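Local coordinates for protein 6-phosphogluconate dehydratase (Shewanella oneidensis, PDB 2GP4) that probably catalyses the dehydration of 6-phosphogluconate to 2-keto-3-deoxy-6-phosphogluconate, a step of the Entner-Doudoroff pathway, and was crystallised without its iron-sulfur cluster, at residues 516-521 against 536-541; 462-467 against 523-528. All coordinates share one frame; numbering follows the deposited sequence.

How the interactions relate
Both contacts lie in the C-terminal part of the chain. From the N terminus, strand 463-471 comes first, and interaction 2 closes when strand 524-528 returns to it, after 55 residues that include strand 490-494 and helix 511-519. The end of that helix lies inside this loop and starts interaction 1, whose second half, 536-541, follows after a shorter excursion of 14 residues. The segments therefore alternate along the chain, and the two closures cross rather than nest. They also touch, with Pro540 O 2.9 Å from Leu526 N, probably a hydrogen bond. Together they tie helix 511-519 and the loop entering strand 541-546 to the mixed sheet.

Interaction 1 of 2, residues 516-521 against 536-541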
ATOM      1  N   SER A 516      23.672  -6.095  10.581  1.00 28.62           N
ATOM      2  CA  SER A 516      25.082  -6.233  10.958  1.00 28.68           C
ATOM      3  C   SER A 516      25.344  -7.524  11.748  1.00 28.48           C
ATOM      4  O   SER A 516      26.423  -8.100  11.654  1.00 28.92           O
ATOM      5  CB  SER A 516      25.588  -5.000  11.725  1.00 28.59           C
ATOM      6  OG  SER A 516      25.125  -4.967  13.065  1.00 28.76           O
ATOM      7  N   LEU A 517      24.350  -7.966  12.518  1.00 28.23           N
ATOM      8  CA  LEU A 517      24.393  -9.247  13.221  1.00 27.92           C
ATOM      9  C   LEU A 517      24.396 -10.430  12.255  1.00 27.92           C
ATOM     10  O   LEU A 517      25.127 -11.402  12.463  1.00 28.12           O
ATOM     11  CB  LEU A 517      23.205  -9.362  14.176  1.00 27.92           C
ATOM     12  CG  LEU A 517      23.366  -9.118  15.680  1.00 28.13           C
ATOM     13  CD1 LEU A 517      24.499  -8.164  16.025  1.00 27.87           C
ATOM     14  CD2 LEU A 517      22.041  -8.643  16.273  1.00 27.88           C
ATOM     15  N   GLN A 518      23.569 -10.342  11.212  1.00 27.68           N
ATOM     16  CA  GLN A 518      23.546 -11.328  10.137  1.00 27.58           C
ATOM     17  C   GLN A 518      24.869 -11.316   9.360  1.00 27.75           C
ATOM     18  O   GLN A 518      25.404 -12.377   9.026  1.00 27.57           O
ATOM     19  CB  GLN A 518      22.347 -11.080   9.200  1.00 27.40           C
ATOM     20  CG  GLN A 518      22.185 -12.099   8.069  1.00 26.97           C
ATOM     21  CD  GLN A 518      20.876 -11.946   7.305  1.00 27.54           C
ATOM     22  OE1 GLN A 518      19.812 -12.358   7.779  1.00 27.24           O
ATOM     23  NE2 GLN A 518      20.950 -11.375   6.107  1.00 26.69           N
ATOM     24  N   ASP A 519      25.390 -10.116   9.092  1.00 28.09           N
ATOM     25  CA  ASP A 519      26.642  -9.937   8.340  1.00 28.56           C
ATOM     26  C   ASP A 519      27.832 -10.610   9.014  1.00 28.57           C
ATOM     27  O   ASP A 519      28.678 -11.203   8.344  1.00 28.56           O
ATOM     28  CB  ASP A 519      26.936  -8.449   8.112  1.00 28.66           C
ATOM     29  CG  ASP A 519      26.024  -7.822   7.066  1.00 29.31           C
ATOM     30  OD1 ASP A 519      25.158  -8.530   6.508  1.00 29.46           O
ATOM     31  OD2 ASP A 519      26.172  -6.611   6.800  1.00 30.06           O
ATOM     32  N   LYS A 520      27.869 -10.521  10.344  1.00 28.57           N
ATOM     33  CA  LYS A 520      28.891 -11.167  11.166  1.00 28.66           C
ATOM     34  C   LYS A 520      28.779 -12.694  11.162  1.00 28.52           C
ATOM     35  O   LYS A 520      29.662 -13.385  11.680  1.00 28.53           O
ATOM     36  CB  LYS A 520      28.802 -10.664  12.611  1.00 28.88           C
ATOM     37  CG  LYS A 520      29.173  -9.202  12.809  1.00 29.67           C
ATOM     38  CD  LYS A 520      29.305  -8.884  14.291  1.00 31.36           C
ATOM     39  CE  LYS A 520      29.735  -7.444  14.523  1.00 32.25           C
ATOM     40  NZ  LYS A 520      30.222  -7.245  15.922  1.00 33.30           N
ATOM     41  N   GLY A 521      27.684 -13.213  10.606  1.00 28.23           N
ATOM     42  CA  GLY A 521      27.496 -14.660  10.480  1.00 27.88           C
ATOM     43  C   GLY A 521      26.483 -15.285  11.427  1.00 27.64           C
ATOM     44  O   GLY A 521      26.260 -16.493  11.375  1.00 27.60           O
ATOM     45  N   SER A 536      11.962  -3.647   2.029  1.00 30.33           N
ATOM     46  CA  SER A 536      12.424  -5.033   2.107  1.00 29.46           C
ATOM     47  C   SER A 536      13.879  -5.121   2.588  1.00 28.81           C
ATOM     48  O   SER A 536      14.794  -4.597   1.941  1.00 28.90           O
ATOM     49  CB  SER A 536      12.303  -5.708   0.735  1.00 29.65           C
ATOM     50  OG  SER A 536      10.996  -5.582   0.193  1.00 30.42           O
ATOM     51  N   GLY A 537      14.093  -5.793   3.713  1.00 27.60           N
ATOM     52  CA  GLY A 537      15.436  -6.001   4.227  1.00 26.45           C
ATOM     53  C   GLY A 537      16.002  -7.372   3.894  1.00 25.70           C
ATOM     54  O   GLY A 537      15.320  -8.216   3.299  1.00 25.43           O
ATOM     55  N   LYS A 538      17.258  -7.584   4.283  1.00 24.72           N
ATOM     56  CA  LYS A 538      17.955  -8.850   4.064  1.00 23.92           C
ATOM     57  C   LYS A 538      17.774  -9.805   5.250  1.00 23.10           C
ATOM     58  O   LYS A 538      18.083 -10.995   5.164  1.00 23.02           O
ATOM     59  CB  LYS A 538      19.442  -8.602   3.790  1.00 23.87           C
ATOM     60  CG  LYS A 538      20.219  -8.001   4.969  1.00 24.22           C
ATOM     61  CD  LYS A 538      21.621  -7.584   4.548  1.00 24.49           C
ATOM     62  CE  LYS A 538      22.252  -6.653   5.563  1.00 25.98           C
ATOM     63  NZ  LYS A 538      23.691  -6.406   5.255  1.00 27.77           N
ATOM     64  N   VAL A 539      17.275  -9.271   6.359  1.00 22.12           N
ATOM     65  CA  VAL A 539      17.022 -10.074   7.545  1.00 21.19           C
ATOM     66  C   VAL A 539      15.563 -10.518   7.533  1.00 20.60           C
ATOM     67  O   VAL A 539      14.673  -9.695   7.307  1.00 20.55           O
ATOM     68  CB  VAL A 539      17.362  -9.284   8.828  1.00 21.34           C
ATOM     69  CG1 VAL A 539      16.826  -9.986  10.075  1.00 21.27           C
ATOM     70  CG2 VAL A 539      18.869  -9.077   8.929  1.00 20.69           C
ATOM     71  N   PRO A 540      15.311 -11.824   7.756  1.00 20.06           N
ATOM     72  CA  PRO A 540      13.925 -12.290   7.785  1.00 19.57           C
ATOM     73  C   PRO A 540      13.159 -11.578   8.891  1.00 19.27           C
ATOM     74  O   PRO A 540      13.596 -11.573  10.050  1.00 19.07           O
ATOM     75  CB  PRO A 540      14.059 -13.788   8.105  1.00 19.36           C
ATOM     76  CG  PRO A 540      15.418 -13.928   8.724  1.00 19.42           C
ATOM     77  CD  PRO A 540      16.261 -12.927   8.008  1.00 19.99           C
ATOM     78  N   ALA A 541      12.038 -10.964   8.529  1.00 18.79           N
ATOM     79  CA  ALA A 541      11.230 -10.233   9.502  1.00 18.40           C
ATOM     80  C   ALA A 541       9.754 -10.626   9.421  1.00 17.85           C
ATOM     81  O   ALA A 541       9.099 -10.394   8.406  1.00 17.83           O
ATOM     82  CB  ALA A 541      11.403  -8.735   9.305  1.00 18.25           C
TER
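Gln518 and Asp519, in the last turn of helix 511-519, reach across to Lys538, Val539 and Pro540 through two polar links and a few van der Waals contacts. In the first link, Gln518 NE2 donates to Lys538 O at 3.0 Å with an N-H...O angle of 157°. The oxygen lies close to the amide plane of Gln518, but the donor stands above the carbonyl plane of Lys538 rather than on a lone pair. With CG anti to the backbone N (chi1 -177°) and the chain extended beyond it, the glutamine stretches across to the loop backbone.

The second link is a salt bridge. Lys538 NZ sits 2.9 Å from Asp519 OD1, on the syn lone pair, and makes a weak second bond to OD2. The extended lysine, running past Gln518 in the opposite direction, meets the aspartate at about a right angle.

Gln518 OE1 makes van der Waals contacts with carbon atoms of the loop, 3.6 Å from Val539 CG2 and as far from Pro540 CD.

Just beyond, Gly521 leaves the helical conformation with positive phi, in a Schellman motif. Gln518 also packs on His461 and on Val524 of strand 524-528, while Val539 and Pro540 lean on Leu526 and Ala525 of that strand.

Interaction 2 of 2, residues 462-467 against 523-528; sequences RVVEAP and KVALMT
Val464 and Lys523 bring the two segments closest, their CA atoms 6.3 Å apart, where the touching parts run 95° to each other. The one hydrogen bond between the segments joins a side chain to a backbone: Lys523 NZ donates to Val463 O at 2.9 Å, in the carbonyl plane, with a C=O...N angle of 149°. Bends at chi3 and chi4 fold the end of the lysine round to that oxygen and set NZ 3.6 Å from Val464 CG2.

Val464 fills the crossing. Its CG1 lies 3.8 Å from Lys523 O, its CG2 reaches towards Val524 O, and its CB faces Ala525 CB at 4.1 Å. Both side chains also touch Val566 of strand 563-567. A leucine in place of Lys523 would probably leave Val463 O without this donor and lose the contact that NZ makes with Val464 CG2. The backbone N of Lys523 is bound by Asp489 OD1.

In the sheet order strand 490-494 lies between these two strands, with backbone bonds from Val491 to Pro467 and from Cys490 to Lys523. Side-chain contact past an intervening strand, with the two segments at nearly a right angle, implies a strongly twisted and curved sheet, consistent with a barrel-like or trefoil-like C-terminal domain.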
ATOM      1  N   ARG A 462      16.336 -17.643   5.044  1.00 21.26           N
ATOM      2  CA  ARG A 462      14.863 -17.666   5.073  1.00 21.23           C
ATOM      3  C   ARG A 462      14.259 -18.559   6.158  1.00 21.38           C
ATOM      4  O   ARG A 462      13.042 -18.554   6.369  1.00 21.57           O
ATOM      5  CB  ARG A 462      14.284 -18.028   3.695  1.00 21.26           C
ATOM      6  CG  ARG A 462      14.369 -16.889   2.681  1.00 21.21           C
ATOM      7  CD  ARG A 462      13.792 -17.261   1.327  1.00 20.93           C
ATOM      8  NE  ARG A 462      14.110 -16.233   0.336  1.00 20.78           N
ATOM      9  CZ  ARG A 462      13.734 -16.252  -0.942  1.00 20.09           C
ATOM     10  NH1 ARG A 462      13.009 -17.252  -1.428  1.00 19.45           N
ATOM     11  NH2 ARG A 462      14.086 -15.253  -1.739  1.00 19.33           N
ATOM     12  N   VAL A 463      15.107 -19.324   6.840  1.00 21.44           N
ATOM     13  CA  VAL A 463      14.685 -20.167   7.959  1.00 21.34           C
ATOM     14  C   VAL A 463      15.591 -19.890   9.158  1.00 21.34           C
ATOM     15  O   VAL A 463      16.797 -20.114   9.086  1.00 21.35           O
ATOM     16  CB  VAL A 463      14.744 -21.687   7.600  1.00 21.36           C
ATOM     17  CG1 VAL A 463      14.315 -22.547   8.785  1.00 20.83           C
ATOM     18  CG2 VAL A 463      13.886 -21.998   6.377  1.00 21.22           C
ATOM     19  N   VAL A 464      15.009 -19.391  10.247  1.00 21.43           N
ATOM     20  CA  VAL A 464      15.746 -19.176  11.487  1.00 21.43           C
ATOM     21  C   VAL A 464      14.986 -19.774  12.667  1.00 21.84           C
ATOM     22  O   VAL A 464      13.827 -19.430  12.916  1.00 22.13           O
ATOM     23  CB  VAL A 464      16.050 -17.674  11.768  1.00 21.64           C
ATOM     24  CG1 VAL A 464      16.730 -17.492  13.138  1.00 21.03           C
ATOM     25  CG2 VAL A 464      16.915 -17.066  10.666  1.00 21.21           C
ATOM     26  N   GLU A 465      15.652 -20.688  13.370  1.00 21.86           N
ATOM     27  CA  GLU A 465      15.158 -21.239  14.617  1.00 21.81           C
ATOM     28  C   GLU A 465      16.181 -20.886  15.695  1.00 21.73           C
ATOM     29  O   GLU A 465      17.312 -21.383  15.679  1.00 21.62           O
ATOM     30  CB  GLU A 465      14.970 -22.750  14.502  1.00 21.54           C
ATOM     31  CG  GLU A 465      14.288 -23.385  15.706  1.00 21.92           C
ATOM     32  CD  GLU A 465      14.238 -24.901  15.622  1.00 22.21           C
ATOM     33  OE1 GLU A 465      13.485 -25.431  14.778  1.00 23.32           O
ATOM     34  OE2 GLU A 465      14.949 -25.563  16.407  1.00 22.78           O
ATOM     35  N   ALA A 466      15.778 -20.010  16.613  1.00 21.56           N
ATOM     36  CA  ALA A 466      16.698 -19.405  17.568  1.00 21.41           C
ATOM     37  C   ALA A 466      15.977 -18.945  18.843  1.00 21.34           C
ATOM     38  O   ALA A 466      14.781 -18.655  18.798  1.00 21.24           O
ATOM     39  CB  ALA A 466      17.409 -18.236  16.915  1.00 21.41           C
ATOM     40  N   PRO A 467      16.700 -18.896  19.985  1.00 21.29           N
ATOM     41  CA  PRO A 467      16.136 -18.365  21.233  1.00 21.30           C
ATOM     42  C   PRO A 467      15.640 -16.919  21.097  1.00 21.38           C
ATOM     43  O   PRO A 467      16.176 -16.148  20.291  1.00 21.56           O
ATOM     44  CB  PRO A 467      17.313 -18.445  22.217  1.00 21.32           C
ATOM     45  CG  PRO A 467      18.538 -18.591  21.357  1.00 21.11           C
ATOM     46  CD  PRO A 467      18.087 -19.366  20.175  1.00 21.12           C
ATOM     47  N   LYS A 523      22.687 -16.106  12.940  1.00 26.87           N
ATOM     48  CA  LYS A 523      21.386 -16.393  12.344  1.00 26.95           C
ATOM     49  C   LYS A 523      20.318 -15.647  13.126  1.00 26.16           C
ATOM     50  O   LYS A 523      20.002 -15.997  14.260  1.00 26.24           O
ATOM     51  CB  LYS A 523      21.114 -17.903  12.313  1.00 26.88           C
ATOM     52  CG  LYS A 523      22.134 -18.701  11.497  1.00 27.59           C
ATOM     53  CD  LYS A 523      21.648 -20.114  11.180  1.00 28.35           C
ATOM     54  CE  LYS A 523      20.837 -20.176   9.867  1.00 31.09           C
ATOM     55  NZ  LYS A 523      19.507 -19.475   9.912  1.00 30.60           N
ATOM     56  N   VAL A 524      19.776 -14.601  12.521  1.00 25.73           N
ATOM     57  CA  VAL A 524      18.900 -13.684  13.243  1.00 25.32           C
ATOM     58  C   VAL A 524      17.606 -13.396  12.495  1.00 25.22           C
ATOM     59  O   VAL A 524      17.573 -13.423  11.267  1.00 25.03           O
ATOM     60  CB  VAL A 524      19.617 -12.348  13.576  1.00 25.09           C
ATOM     61  CG1 VAL A 524      20.705 -12.579  14.602  1.00 25.50           C
ATOM     62  CG2 VAL A 524      20.183 -11.689  12.315  1.00 24.51           C
ATOM     63  N   ALA A 525      16.548 -13.116  13.250  1.00 25.21           N
ATOM     64  CA  ALA A 525      15.260 -12.740  12.670  1.00 25.24           C
ATOM     65  C   ALA A 525      14.517 -11.759  13.557  1.00 25.47           C
ATOM     66  O   ALA A 525      14.789 -11.659  14.757  1.00 25.55           O
ATOM     67  CB  ALA A 525      14.409 -13.964  12.405  1.00 24.93           C
ATOM     68  N   LEU A 526      13.596 -11.021  12.941  1.00 25.82           N
ATOM     69  CA  LEU A 526      12.726 -10.088  13.635  1.00 26.19           C
ATOM     70  C   LEU A 526      11.317 -10.635  13.704  1.00 26.38           C
ATOM     71  O   LEU A 526      10.832 -11.235  12.752  1.00 26.31           O
ATOM     72  CB  LEU A 526      12.666  -8.750  12.902  1.00 26.14           C
ATOM     73  CG  LEU A 526      13.621  -7.603  13.221  1.00 26.76           C
ATOM     74  CD1 LEU A 526      13.813  -7.430  14.727  1.00 27.32           C
ATOM     75  CD2 LEU A 526      14.933  -7.794  12.513  1.00 27.52           C
HETATM   76  N   MSE A 527      10.664 -10.407  14.837  1.00 26.66           N
HETATM   77  CA  MSE A 527       9.244 -10.668  14.971  1.00 27.03           C
HETATM   78  C   MSE A 527       8.599  -9.516  15.726  1.00 25.92           C
HETATM   79  O   MSE A 527       8.989  -9.204  16.848  1.00 25.71           O
HETATM   80  CB  MSE A 527       8.994 -11.995  15.684  1.00 26.70           C
HETATM   81  CG  MSE A 527       7.555 -12.481  15.567  1.00 27.91           C
HETATM   82 SE   MSE A 527       7.258 -14.095  16.612  1.00 30.45          SE
HETATM   83  CE  MSE A 527       8.800 -15.071  15.957  1.00 29.17           C
ATOM     84  N   THR A 528       7.621  -8.873  15.096  1.00 25.18           N
ATOM     85  CA  THR A 528       6.916  -7.766  15.735  1.00 24.66           C
ATOM     86  C   THR A 528       5.433  -7.745  15.381  1.00 24.38           C
ATOM     87  O   THR A 528       5.028  -8.207  14.309  1.00 24.22           O
ATOM     88  CB  THR A 528       7.587  -6.386  15.430  1.00 24.65           C
ATOM     89  OG1 THR A 528       6.969  -5.361  16.217  1.00 23.76           O
ATOM     90  CG2 THR A 528       7.497  -6.027  13.940  1.00 24.26           C
TER